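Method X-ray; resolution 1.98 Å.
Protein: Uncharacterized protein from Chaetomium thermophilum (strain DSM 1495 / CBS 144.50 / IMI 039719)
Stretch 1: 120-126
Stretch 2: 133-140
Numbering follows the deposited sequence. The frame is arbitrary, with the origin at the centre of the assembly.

Stretch 1, residues 120-126: EMIDWSK
Stretch 2, residues 133-140: AGDPELHH

The contact is a small, mostly apolar packing of two nearly antiparallel helices from one chain, pinned at the loop that leads into the second helix by a single hydrogen bond from backbone to serine. Residues 120-126 are helical throughout (phi/psi near -65/-43), within a helix that extends beyond both ends; A133, G134 and D135 lead into a second helix at P136. The helix directions differ by 160°, their axes approach to 10.3 Å, and 374 Å² is buried in total. The register is set by K126 and G134, whose CA atoms lie 4.1 Å apart.

S125 is the polar anchor. Its CB points toward the second stretch, and with chi1 at 80° (p) its OG donates to I122 O at 2.6 Å, one turn back, while accepting from D135 N at 3.0 Å with an N-H...O angle of 165°. A short hydroxyl side chain thus serves both partners where the backbones run close.

G134 fits tightly beside it, with CA 3.5 Å from S125 OG and 3.6 Å from K126 CG. Its phi/psi of 117/164 would jam a CB against the preceding carbonyl oxygen, and an ideal CB would also lie 2.8 Å from H139 NE2, so glycine suits the site on both counts. The extended K126 side chain (m, t, t, t) runs along the exposed margin, bringing CE to 3.5 Å from A133 O.

D135 (phi/psi -65/126, chi1 t) is the N-cap: its OD2 accepts from L138 N at 3.0 Å, while D135 O receives H139 N at 3.0 Å in the first turn. The end of its side chain leads away from stretch 1, and its backbone N is the atom that bonds to S125 OG.

L138 has the largest area covered by the opposite stretch, 83 Å². Its CB points toward stretch 1, and chi1 -68° (m) with chi2 180° (t) places CD1 3.7 Å from M121 CG, 3.9 Å from S125 CB and 4.4 Å from W124 CZ3, the last at the indole edge. M121 (t, t, p) and I122 (m, m) both start sideways, but their ends come nearer; I122 CD1 reaches L138 CB at 4.0 Å.

I122 CD1 also lies over one face of the H139 ring, 4.1 Å from the ring centroid and 21° off the normal, a CH-pi contact. H139 (chi1 -81°, chi2 -57°) is held by NE2 donating to A133 O at 2.9 Å and 163°, which ties the loop back to the helix; imidazole therefore supplies both a polar tether and an aromatic face for the isoleucine methyl.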

ATOM      1  N   GLU A 120     -14.559   0.967  -3.962  1.00 19.42           N
ATOM      2  CA  GLU A 120     -15.727   0.918  -3.077  1.00 19.28           C
ATOM      3  C   GLU A 120     -15.453   0.093  -1.826  1.00 18.73           C
ATOM      4  O   GLU A 120     -15.796   0.520  -0.714  1.00 18.36           O
ATOM      5  CB  GLU A 120     -16.976   0.395  -3.807  1.00 20.60           C
ATOM      6  CG  GLU A 120     -17.451   1.326  -4.963  1.00 22.72           C
ATOM      7  CD  GLU A 120     -17.942   2.710  -4.494  1.00 28.42           C
ATOM      8  OE1 GLU A 120     -18.338   2.891  -3.320  1.00 30.38           O
ATOM      9  OE2 GLU A 120     -17.928   3.632  -5.317  1.00 31.27           O
ATOM     10  N   MET A 121     -14.856  -1.080  -2.024  1.00 17.33           N
ATOM     11  CA  MET A 121     -14.584  -2.046  -0.964  1.00 18.39           C
ATOM     12  C   MET A 121     -13.639  -1.415   0.099  1.00 18.11           C
ATOM     13  O   MET A 121     -13.891  -1.495   1.315  1.00 17.27           O
ATOM     14  CB  MET A 121     -13.955  -3.298  -1.626  1.00 18.97           C
ATOM     15  CG  MET A 121     -13.372  -4.357  -0.703  1.00 22.83           C
ATOM     16  SD  MET A 121     -12.379  -5.601  -1.594  1.00 24.29           S
ATOM     17  CE  MET A 121     -10.799  -4.786  -1.872  1.00 22.99           C
ATOM     18  N   ILE A 122     -12.562  -0.776  -0.368  1.00 18.45           N
ATOM     19  CA  ILE A 122     -11.622  -0.108   0.538  1.00 19.00           C
ATOM     20  C   ILE A 122     -12.320   1.024   1.304  1.00 19.06           C
ATOM     21  O   ILE A 122     -12.098   1.163   2.513  1.00 19.38           O
ATOM     22  CB  ILE A 122     -10.381   0.439  -0.201  1.00 18.90           C
ATOM     23  CG1 ILE A 122      -9.513  -0.715  -0.763  1.00 20.93           C
ATOM     24  CG2 ILE A 122      -9.528   1.411   0.718  1.00 20.78           C
ATOM     25  CD1 ILE A 122      -8.858  -1.592   0.278  1.00 22.45           C
ATOM     26  N   ASP A 123     -13.153   1.802   0.606  1.00 19.05           N
ATOM     27  CA  ASP A 123     -13.872   2.936   1.204  1.00 20.42           C
ATOM     28  C   ASP A 123     -14.869   2.437   2.245  1.00 19.44           C
ATOM     29  O   ASP A 123     -14.960   2.989   3.341  1.00 19.87           O
ATOM     30  CB  ASP A 123     -14.602   3.787   0.142  1.00 21.49           C
ATOM     31  CG  ASP A 123     -15.474   4.861   0.763  1.00 25.01           C
ATOM     32  OD1 ASP A 123     -14.948   5.942   1.115  1.00 31.08           O
ATOM     33  OD2 ASP A 123     -16.681   4.623   0.935  1.00 28.11           O
ATOM     34  N   TRP A 124     -15.596   1.374   1.941  1.00 18.22           N
ATOM     35  CA  TRP A 124     -16.455   0.804   2.984  1.00 17.96           C
ATOM     36  C   TRP A 124     -15.600   0.379   4.197  1.00 17.76           C
ATOM     37  O   TRP A 124     -15.974   0.615   5.334  1.00 17.79           O
ATOM     38  CB  TRP A 124     -17.270  -0.370   2.441  1.00 16.68           C
ATOM     39  CG  TRP A 124     -17.744  -1.333   3.511  1.00 17.67           C
ATOM     40  CD1 TRP A 124     -18.855  -1.198   4.326  1.00 16.30           C
ATOM     41  CD2 TRP A 124     -17.135  -2.578   3.873  1.00 16.99           C
ATOM     42  NE1 TRP A 124     -18.972  -2.294   5.134  1.00 17.38           N
ATOM     43  CE2 TRP A 124     -17.927  -3.149   4.894  1.00 17.75           C
ATOM     44  CE3 TRP A 124     -15.997  -3.276   3.423  1.00 18.81           C
ATOM     45  CZ2 TRP A 124     -17.619  -4.387   5.486  1.00 17.14           C
ATOM     46  CZ3 TRP A 124     -15.683  -4.499   4.011  1.00 17.32           C
ATOM     47  CH2 TRP A 124     -16.502  -5.046   5.034  1.00 18.36           C
ATOM     48  N   SER A 125     -14.438  -0.219   3.946  1.00 17.94           N
ATOM     49  CA  SER A 125     -13.612  -0.711   5.052  1.00 18.29           C
ATOM     50  C   SER A 125     -13.051   0.462   5.912  1.00 19.30           C
ATOM     51  O   SER A 125     -12.817   0.296   7.101  1.00 20.01           O
ATOM     52  CB  SER A 125     -12.500  -1.622   4.539  1.00 17.57           C
ATOM     53  OG  SER A 125     -11.404  -0.878   4.018  1.00 17.51           O
ATOM     54  N   LYS A 126     -12.833   1.626   5.308  1.00 19.82           N
ATOM     55  CA  LYS A 126     -12.374   2.807   6.060  1.00 21.39           C
ATOM     56  C   LYS A 126     -13.457   3.315   6.995  1.00 22.16           C
ATOM     57  O   LYS A 126     -13.191   3.639   8.169  1.00 22.67           O
ATOM     58  CB  LYS A 126     -11.992   3.950   5.116  1.00 21.25           C
ATOM     59  CG  LYS A 126     -10.836   3.662   4.191  1.00 21.87           C
ATOM     60  CD  LYS A 126     -10.658   4.864   3.265  1.00 27.14           C
ATOM     61  CE  LYS A 126      -9.316   4.877   2.628  1.00 27.74           C
ATOM     62  NZ  LYS A 126      -9.210   6.082   1.763  1.00 31.13           N
ATOM     63  N   ALA A 133      -7.485   4.338   7.503  1.00 20.19           N
ATOM     64  CA  ALA A 133      -6.805   4.268   6.183  1.00 19.67           C
ATOM     65  C   ALA A 133      -7.244   3.025   5.387  1.00 19.13           C
ATOM     66  O   ALA A 133      -6.868   2.862   4.214  1.00 19.61           O
ATOM     67  CB  ALA A 133      -5.279   4.295   6.345  1.00 20.40           C
ATOM     68  N   GLY A 134      -8.036   2.162   6.020  1.00 17.73           N
ATOM     69  CA  GLY A 134      -8.718   1.038   5.324  1.00 16.88           C
ATOM     70  C   GLY A 134      -8.227  -0.294   5.853  1.00 15.95           C
ATOM     71  O   GLY A 134      -7.190  -0.344   6.496  1.00 17.42           O
ATOM     72  N   ASP A 135      -8.953  -1.369   5.589  1.00 15.21           N
ATOM     73  CA  ASP A 135      -8.665  -2.655   6.235  1.00 15.34           C
ATOM     74  C   ASP A 135      -7.294  -3.176   5.811  1.00 15.59           C
ATOM     75  O   ASP A 135      -7.019  -3.256   4.633  1.00 15.46           O
ATOM     76  CB  ASP A 135      -9.760  -3.668   5.929  1.00 15.36           C
ATOM     77  CG  ASP A 135      -9.497  -5.020   6.560  1.00 16.23           C
ATOM     78  OD1 ASP A 135      -9.551  -5.111   7.820  1.00 18.76           O
ATOM     79  OD2 ASP A 135      -9.236  -5.995   5.790  1.00 15.65           O
ATOM     80  N   PRO A 136      -6.409  -3.486   6.787  1.00 15.69           N
ATOM     81  CA  PRO A 136      -5.087  -3.938   6.367  1.00 15.23           C
ATOM     82  C   PRO A 136      -5.053  -5.191   5.469  1.00 14.78           C
ATOM     83  O   PRO A 136      -4.253  -5.233   4.513  1.00 13.26           O
ATOM     84  CB  PRO A 136      -4.402  -4.250   7.702  1.00 15.30           C
ATOM     85  CG  PRO A 136      -4.984  -3.164   8.640  1.00 16.64           C
ATOM     86  CD  PRO A 136      -6.455  -3.169   8.234  1.00 15.74           C
ATOM     87  N   GLU A 137      -5.868  -6.203   5.787  1.00 13.81           N
ATOM     88  CA  GLU A 137      -5.843  -7.463   5.007  1.00 15.42           C
ATOM     89  C   GLU A 137      -6.361  -7.201   3.585  1.00 15.82           C
ATOM     90  O   GLU A 137      -5.825  -7.740   2.619  1.00 16.14           O
ATOM     91  CB  GLU A 137      -6.672  -8.579   5.691  1.00 15.61           C
ATOM     92  CG  GLU A 137      -6.611  -9.918   4.988  1.00 20.28           C
ATOM     93  CD  GLU A 137      -7.308 -11.043   5.780  1.00 24.77           C
ATOM     94  OE1 GLU A 137      -7.554 -10.911   7.013  1.00 26.03           O
ATOM     95  OE2 GLU A 137      -7.645 -12.055   5.150  1.00 28.64           O
ATOM     96  N   LEU A 138      -7.373  -6.344   3.442  1.00 14.79           N
ATOM     97  CA  LEU A 138      -7.811  -5.982   2.081  1.00 15.17           C
ATOM     98  C   LEU A 138      -6.698  -5.264   1.312  1.00 15.82           C
ATOM     99  O   LEU A 138      -6.432  -5.599   0.138  1.00 15.38           O
ATOM    100  CB  LEU A 138      -9.084  -5.137   2.108  1.00 15.22           C
ATOM    101  CG  LEU A 138     -10.378  -5.820   2.580  1.00 15.02           C
ATOM    102  CD1 LEU A 138     -11.514  -4.794   2.521  1.00 16.54           C
ATOM    103  CD2 LEU A 138     -10.745  -7.039   1.703  1.00 17.30           C
ATOM    104  N   HIS A 139      -6.011  -4.316   1.974  1.00 15.61           N
ATOM    105  CA  HIS A 139      -4.855  -3.648   1.347  1.00 16.30           C
ATOM    106  C   HIS A 139      -3.769  -4.662   0.967  1.00 16.81           C
ATOM    107  O   HIS A 139      -3.179  -4.577  -0.121  1.00 17.01           O
ATOM    108  CB  HIS A 139      -4.224  -2.582   2.260  1.00 16.23           C
ATOM    109  CG  HIS A 139      -4.948  -1.270   2.253  1.00 17.72           C
ATOM    110  ND1 HIS A 139      -5.170  -0.547   1.099  1.00 18.72           N
ATOM    111  CD2 HIS A 139      -5.492  -0.540   3.260  1.00 18.05           C
ATOM    112  CE1 HIS A 139      -5.811   0.576   1.389  1.00 18.31           C
ATOM    113  NE2 HIS A 139      -6.024   0.603   2.694  1.00 19.02           N
ATOM    114  N   HIS A 140      -3.483  -5.600   1.868  1.00 16.21           N
ATOM    115  CA  HIS A 140      -2.515  -6.634   1.565  1.00 16.77           C
ATOM    116  C   HIS A 140      -2.852  -7.437   0.282  1.00 17.09           C
ATOM    117  O   HIS A 140      -2.022  -7.588  -0.610  1.00 16.90           O
ATOM    118  CB  HIS A 140      -2.338  -7.605   2.724  1.00 16.32           C
ATOM    119  CG  HIS A 140      -1.394  -8.727   2.389  1.00 17.38           C
ATOM    120  ND1 HIS A 140      -0.028  -8.548   2.338  1.00 17.43           N
ATOM    121  CD2 HIS A 140      -1.623 -10.018   2.043  1.00 17.57           C
ATOM    122  CE1 HIS A 140       0.547  -9.690   1.982  1.00 19.35           C
ATOM    123  NE2 HIS A 140      -0.396 -10.601   1.808  1.00 19.34           N
TER